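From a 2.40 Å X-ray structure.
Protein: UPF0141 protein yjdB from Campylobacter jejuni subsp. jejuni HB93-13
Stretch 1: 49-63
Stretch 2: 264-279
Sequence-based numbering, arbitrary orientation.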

# COMPACT_ATOMS: atom_id res chain seq x y z
N LYS A 49 -3.23 16.90 6.92
CA LYS A 49 -4.02 18.04 6.47
C LYS A 49 -5.21 17.61 5.61
O LYS A 49 -6.11 18.41 5.35
CB LYS A 49 -3.12 19.03 5.73
CG LYS A 49 -2.05 19.59 6.67
CD LYS A 49 -1.15 20.63 6.04
CE LYS A 49 -0.00 21.01 7.00
NZ LYS A 49 0.67 22.30 6.64
N ASP A 50 -5.23 16.35 5.19
CA ASP A 50 -6.34 15.86 4.39
C ASP A 50 -7.23 14.98 5.25
O ASP A 50 -8.17 14.35 4.74
CB ASP A 50 -5.82 15.09 3.18
CG ASP A 50 -5.04 15.97 2.22
OD1 ASP A 50 -5.52 17.07 1.91
OD2 ASP A 50 -3.94 15.56 1.78
N ASN A 51 -6.95 14.95 6.55
CA ASN A 51 -7.70 14.16 7.53
C ASN A 51 -7.93 12.70 7.11
O ASN A 51 -9.03 12.15 7.28
CB ASN A 51 -9.03 14.85 7.84
CG ASN A 51 -8.84 16.28 8.31
OD1 ASN A 51 -8.38 16.52 9.43
ND2 ASN A 51 -9.18 17.24 7.44
N VAL A 52 -6.90 12.10 6.53
CA VAL A 52 -6.94 10.71 6.09
C VAL A 52 -7.24 9.78 7.26
O VAL A 52 -7.01 10.15 8.42
CB VAL A 52 -5.60 10.31 5.43
CG1 VAL A 52 -5.32 11.21 4.24
CG2 VAL A 52 -4.45 10.38 6.43
N VAL A 53 -7.79 8.60 6.97
CA VAL A 53 -8.03 7.59 8.00
C VAL A 53 -6.81 6.67 8.12
O VAL A 53 -6.32 6.16 7.10
CB VAL A 53 -9.29 6.74 7.71
CG1 VAL A 53 -9.44 5.64 8.74
CG2 VAL A 53 -10.53 7.60 7.69
N PHE A 54 -6.33 6.47 9.34
CA PHE A 54 -5.16 5.64 9.59
C PHE A 54 -5.47 4.40 10.43
O PHE A 54 -5.88 4.51 11.59
CB PHE A 54 -4.06 6.46 10.28
CG PHE A 54 -2.85 5.66 10.67
CD1 PHE A 54 -1.88 5.34 9.73
CD2 PHE A 54 -2.68 5.24 11.97
CE1 PHE A 54 -0.75 4.61 10.10
CE2 PHE A 54 -1.56 4.51 12.34
CZ PHE A 54 -0.60 4.19 11.40
N PHE A 55 -5.22 3.24 9.85
CA PHE A 55 -5.41 1.97 10.53
C PHE A 55 -4.22 1.68 11.45
O PHE A 55 -3.10 1.42 10.99
CB PHE A 55 -5.57 0.87 9.50
CG PHE A 55 -6.82 1.01 8.68
CD1 PHE A 55 -6.88 1.93 7.65
CD2 PHE A 55 -7.94 0.24 8.95
CE1 PHE A 55 -8.03 2.08 6.90
CE2 PHE A 55 -9.09 0.39 8.20
CZ PHE A 55 -9.13 1.30 7.18
N ASP A 56 -4.46 1.71 12.75
CA ASP A 56 -3.33 1.64 13.68
C ASP A 56 -3.03 0.23 14.14
O ASP A 56 -2.13 0.03 14.93
CB ASP A 56 -3.59 2.55 14.88
CG ASP A 56 -4.97 2.39 15.45
OD1 ASP A 56 -5.25 1.33 16.07
OD2 ASP A 56 -5.80 3.32 15.27
N ASN A 57 -3.77 -0.74 13.62
CA ASN A 57 -3.59 -2.13 14.02
C ASN A 57 -3.58 -3.09 12.82
O ASN A 57 -4.21 -4.13 12.83
CB ASN A 57 -4.69 -2.51 15.01
CG ASN A 57 -4.38 -3.78 15.79
OD1 ASN A 57 -3.22 -4.20 15.88
ND2 ASN A 57 -5.41 -4.40 16.35
N PHE A 58 -2.82 -2.71 11.81
CA PHE A 58 -2.81 -3.36 10.51
C PHE A 58 -1.52 -4.17 10.35
O PHE A 58 -0.42 -3.64 10.58
CB PHE A 58 -2.90 -2.29 9.42
CG PHE A 58 -3.55 -2.74 8.16
CD1 PHE A 58 -2.80 -3.27 7.12
CD2 PHE A 58 -4.92 -2.60 7.98
CE1 PHE A 58 -3.40 -3.66 5.94
CE2 PHE A 58 -5.52 -3.00 6.80
CZ PHE A 58 -4.77 -3.53 5.79
N SER A 59 -1.64 -5.43 9.95
CA SER A 59 -0.49 -6.33 9.84
C SER A 59 -0.24 -6.82 8.42
O SER A 59 -1.14 -6.82 7.60
CB SER A 59 -0.68 -7.55 10.74
OG SER A 59 -0.25 -7.26 12.06
N SER A 60 0.98 -7.28 8.17
CA SER A 60 1.34 -7.75 6.84
C SER A 60 1.30 -9.25 6.80
O SER A 60 1.30 -9.93 7.83
CB SER A 60 2.74 -7.28 6.42
OG SER A 60 3.72 -7.85 7.26
N CYS A 61 1.32 -9.76 5.58
CA CYS A 61 1.19 -11.18 5.35
C CYS A 61 2.54 -11.88 5.53
O CYS A 61 2.60 -13.03 5.96
CB CYS A 61 0.62 -11.40 3.94
SG CYS A 61 0.35 -13.11 3.52
N GLY A 62 3.62 -11.16 5.24
CA GLY A 62 4.97 -11.70 5.35
C GLY A 62 5.95 -10.60 5.75
O GLY A 62 5.56 -9.48 6.04
N THR A 63 7.24 -10.93 5.78
CA THR A 63 8.23 -9.93 6.13
C THR A 63 9.16 -9.62 4.99
O THR A 63 10.14 -8.91 5.18
CB THR A 63 9.09 -10.35 7.32
OG1 THR A 63 9.77 -11.57 6.97
CG2 THR A 63 8.24 -10.55 8.55
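Stretch 2 264-279: LMNLAKEHKGLKLSQD

Stretch 2 begins as a helix from Leu 264, passes through a type I turn from His 271 to Leu 274, and then extends into a short strand at Leu 276 and Ser 277. It follows stretch 1 in the same direction throughout. The helix crosses the strand beginning at Val 53 at 32°, with the axes 7.8 Å apart at their closest, and this part of the contact is mainly apolar. Val 53 points at the helix and packs its methyls against the side chain and carbonyl of Ala 268, Val 53 CG2 lying 4.0 Å from Ala 268 CB and Val 53 CG1 3.5 Å from Ala 268 O. Upstream, the flexible thioether of Met 265 brings CE to 3.3 Å from Asn 51 O.

Polar pairing begins at the turn. His 271 O accepts from Leu 274 N (2.9 Å), closing the turn, while Lys 272 O accepts from Asp 56 N at 3.2 Å and also receives a CA-H...O contact from Phe 55 CA at 3.4 Å. Stretch 1 turns its own corner at Asp 56 and Asn 57, and the two stretches then pair as parallel strands, Phe 58 with Leu 276 and Ser 59 with Ser 277. The ladder alternates as parallel strands require: Leu 276 N donates to Asn 57 O (3.2 Å), Leu 276 O accepts from Ser 59 N (3.1 Å), and Ser 59 O accepts from Gln 278 N (2.9 Å). Leu 276 thus has both its backbone groups satisfied by stretch 1. Its side chain shares a face with Phe 58, Leu 276 CB lying 3.8 Å from Phe 58 CD2, and Leu 276 CD1 meets the edge of the Phe 55 ring, 3.7 Å from Phe 55 CD2.

Beyond the strands, a side chain continues the pairing. Gln 278 is long enough for OE1 to accept from Cys 61 N at 2.7 Å, while its NE2 is hydrogen-bonded elsewhere in the structure, so both ends of the buried amide are used.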

# COMPACT_ATOMS: atom_id res chain seq x y z
N LEU A 264 -17.75 6.42 2.80
CA LEU A 264 -16.63 5.50 2.85
C LEU A 264 -15.64 6.00 3.89
O LEU A 264 -15.14 5.25 4.73
CB LEU A 264 -15.96 5.38 1.48
CG LEU A 264 -16.92 4.85 0.42
CD1 LEU A 264 -16.25 4.70 -0.93
CD2 LEU A 264 -17.54 3.54 0.90
N MET A 265 -15.39 7.30 3.83
CA MET A 265 -14.51 7.96 4.77
C MET A 265 -14.90 7.70 6.20
O MET A 265 -14.04 7.56 7.07
CB MET A 265 -14.49 9.46 4.51
CG MET A 265 -13.24 10.15 4.98
SD MET A 265 -11.86 9.84 3.87
CE MET A 265 -10.66 10.93 4.63
N ASN A 266 -16.21 7.60 6.46
CA ASN A 266 -16.62 7.39 7.84
C ASN A 266 -16.80 5.90 8.17
O ASN A 266 -16.71 5.52 9.34
CB ASN A 266 -17.90 8.18 8.16
CG ASN A 266 -18.21 8.19 9.66
OD1 ASN A 266 -17.38 8.62 10.47
ND2 ASN A 266 -19.41 7.73 10.03
N LEU A 267 -17.01 5.05 7.16
CA LEU A 267 -16.92 3.62 7.41
C LEU A 267 -15.47 3.26 7.76
O LEU A 267 -15.22 2.46 8.66
CB LEU A 267 -17.40 2.80 6.22
CG LEU A 267 -18.84 2.31 6.17
CD1 LEU A 267 -19.82 3.42 6.54
CD2 LEU A 267 -19.17 1.76 4.78
N ALA A 268 -14.54 3.83 7.00
CA ALA A 268 -13.12 3.64 7.26
C ALA A 268 -12.75 4.08 8.68
O ALA A 268 -12.05 3.36 9.40
CB ALA A 268 -12.31 4.38 6.22
N LYS A 269 -13.24 5.25 9.07
CA LYS A 269 -12.93 5.83 10.38
C LYS A 269 -13.42 4.94 11.51
O LYS A 269 -12.81 4.88 12.58
CB LYS A 269 -13.55 7.23 10.52
CG LYS A 269 -13.25 7.92 11.86
CD LYS A 269 -13.70 9.39 11.91
CE LYS A 269 -14.99 9.57 12.71
NZ LYS A 269 -14.77 10.07 14.12
N GLU A 270 -14.53 4.25 11.26
CA GLU A 270 -15.14 3.38 12.27
C GLU A 270 -14.36 2.09 12.46
O GLU A 270 -14.41 1.48 13.54
CB GLU A 270 -16.59 3.07 11.89
CG GLU A 270 -17.53 4.26 11.98
CD GLU A 270 -18.96 3.93 11.53
OE1 GLU A 270 -19.89 4.21 12.31
OE2 GLU A 270 -19.14 3.41 10.41
N HIS A 271 -13.64 1.67 11.43
CA HIS A 271 -12.91 0.41 11.49
C HIS A 271 -11.43 0.53 11.89
O HIS A 271 -10.79 -0.48 12.23
CB HIS A 271 -12.96 -0.27 10.12
CG HIS A 271 -14.33 -0.67 9.69
ND1 HIS A 271 -14.99 -0.05 8.65
CD2 HIS A 271 -15.16 -1.64 10.13
CE1 HIS A 271 -16.17 -0.61 8.48
NE2 HIS A 271 -16.30 -1.58 9.37
N LYS A 272 -10.91 1.75 11.90
CA LYS A 272 -9.46 1.97 11.93
C LYS A 272 -8.71 1.28 13.07
O LYS A 272 -7.54 0.91 12.90
CB LYS A 272 -9.15 3.49 11.95
CG LYS A 272 -9.52 4.21 13.23
CD LYS A 272 -9.18 5.69 13.17
CE LYS A 272 -9.20 6.32 14.57
NZ LYS A 272 -8.44 7.60 14.63
N GLY A 273 -9.36 1.04 14.21
CA GLY A 273 -8.67 0.46 15.35
C GLY A 273 -8.76 -1.05 15.44
O GLY A 273 -8.23 -1.66 16.38
N LEU A 274 -9.42 -1.66 14.47
CA LEU A 274 -9.63 -3.12 14.46
C LEU A 274 -8.41 -3.88 13.99
O LEU A 274 -7.71 -3.43 13.08
CB LEU A 274 -10.82 -3.47 13.55
CG LEU A 274 -12.23 -3.03 13.92
CD1 LEU A 274 -13.07 -2.98 12.66
CD2 LEU A 274 -12.85 -3.99 14.92
N LYS A 275 -8.17 -5.06 14.57
CA LYS A 275 -7.09 -5.93 14.12
C LYS A 275 -7.35 -6.41 12.68
O LYS A 275 -8.06 -7.40 12.44
CB LYS A 275 -6.91 -7.11 15.08
CG LYS A 275 -5.84 -8.13 14.69
CD LYS A 275 -5.64 -9.17 15.80
CE LYS A 275 -4.41 -10.06 15.59
NZ LYS A 275 -4.72 -11.35 14.90
N LEU A 276 -6.76 -5.70 11.73
CA LEU A 276 -6.89 -6.02 10.31
C LEU A 276 -5.51 -6.33 9.74
O LEU A 276 -4.54 -6.38 10.49
CB LEU A 276 -7.55 -4.86 9.58
CG LEU A 276 -8.92 -4.51 10.15
CD1 LEU A 276 -9.25 -3.05 9.92
CD2 LEU A 276 -9.95 -5.40 9.50
N SER A 277 -5.44 -6.56 8.43
CA SER A 277 -4.21 -7.03 7.81
C SER A 277 -4.29 -7.07 6.29
O SER A 277 -5.29 -6.72 5.72
CB SER A 277 -3.87 -8.43 8.32
OG SER A 277 -4.78 -9.37 7.79
N GLN A 278 -3.21 -7.49 5.65
CA GLN A 278 -3.21 -7.63 4.20
C GLN A 278 -4.23 -8.68 3.74
O GLN A 278 -4.67 -8.67 2.58
CB GLN A 278 -1.80 -7.99 3.71
CG GLN A 278 -0.95 -6.73 3.48
CD GLN A 278 0.55 -6.99 3.49
OE1 GLN A 278 1.01 -8.13 3.50
NE2 GLN A 278 1.33 -5.91 3.51
N ASP A 279 -4.61 -9.57 4.65
CA ASP A 279 -5.68 -10.54 4.37
C ASP A 279 -6.94 -9.84 3.81
O ASP A 279 -7.61 -10.34 2.91
CB ASP A 279 -6.03 -11.33 5.63
CG ASP A 279 -4.99 -12.39 5.99
OD1 ASP A 279 -4.07 -12.62 5.18
OD2 ASP A 279 -5.11 -13.00 7.08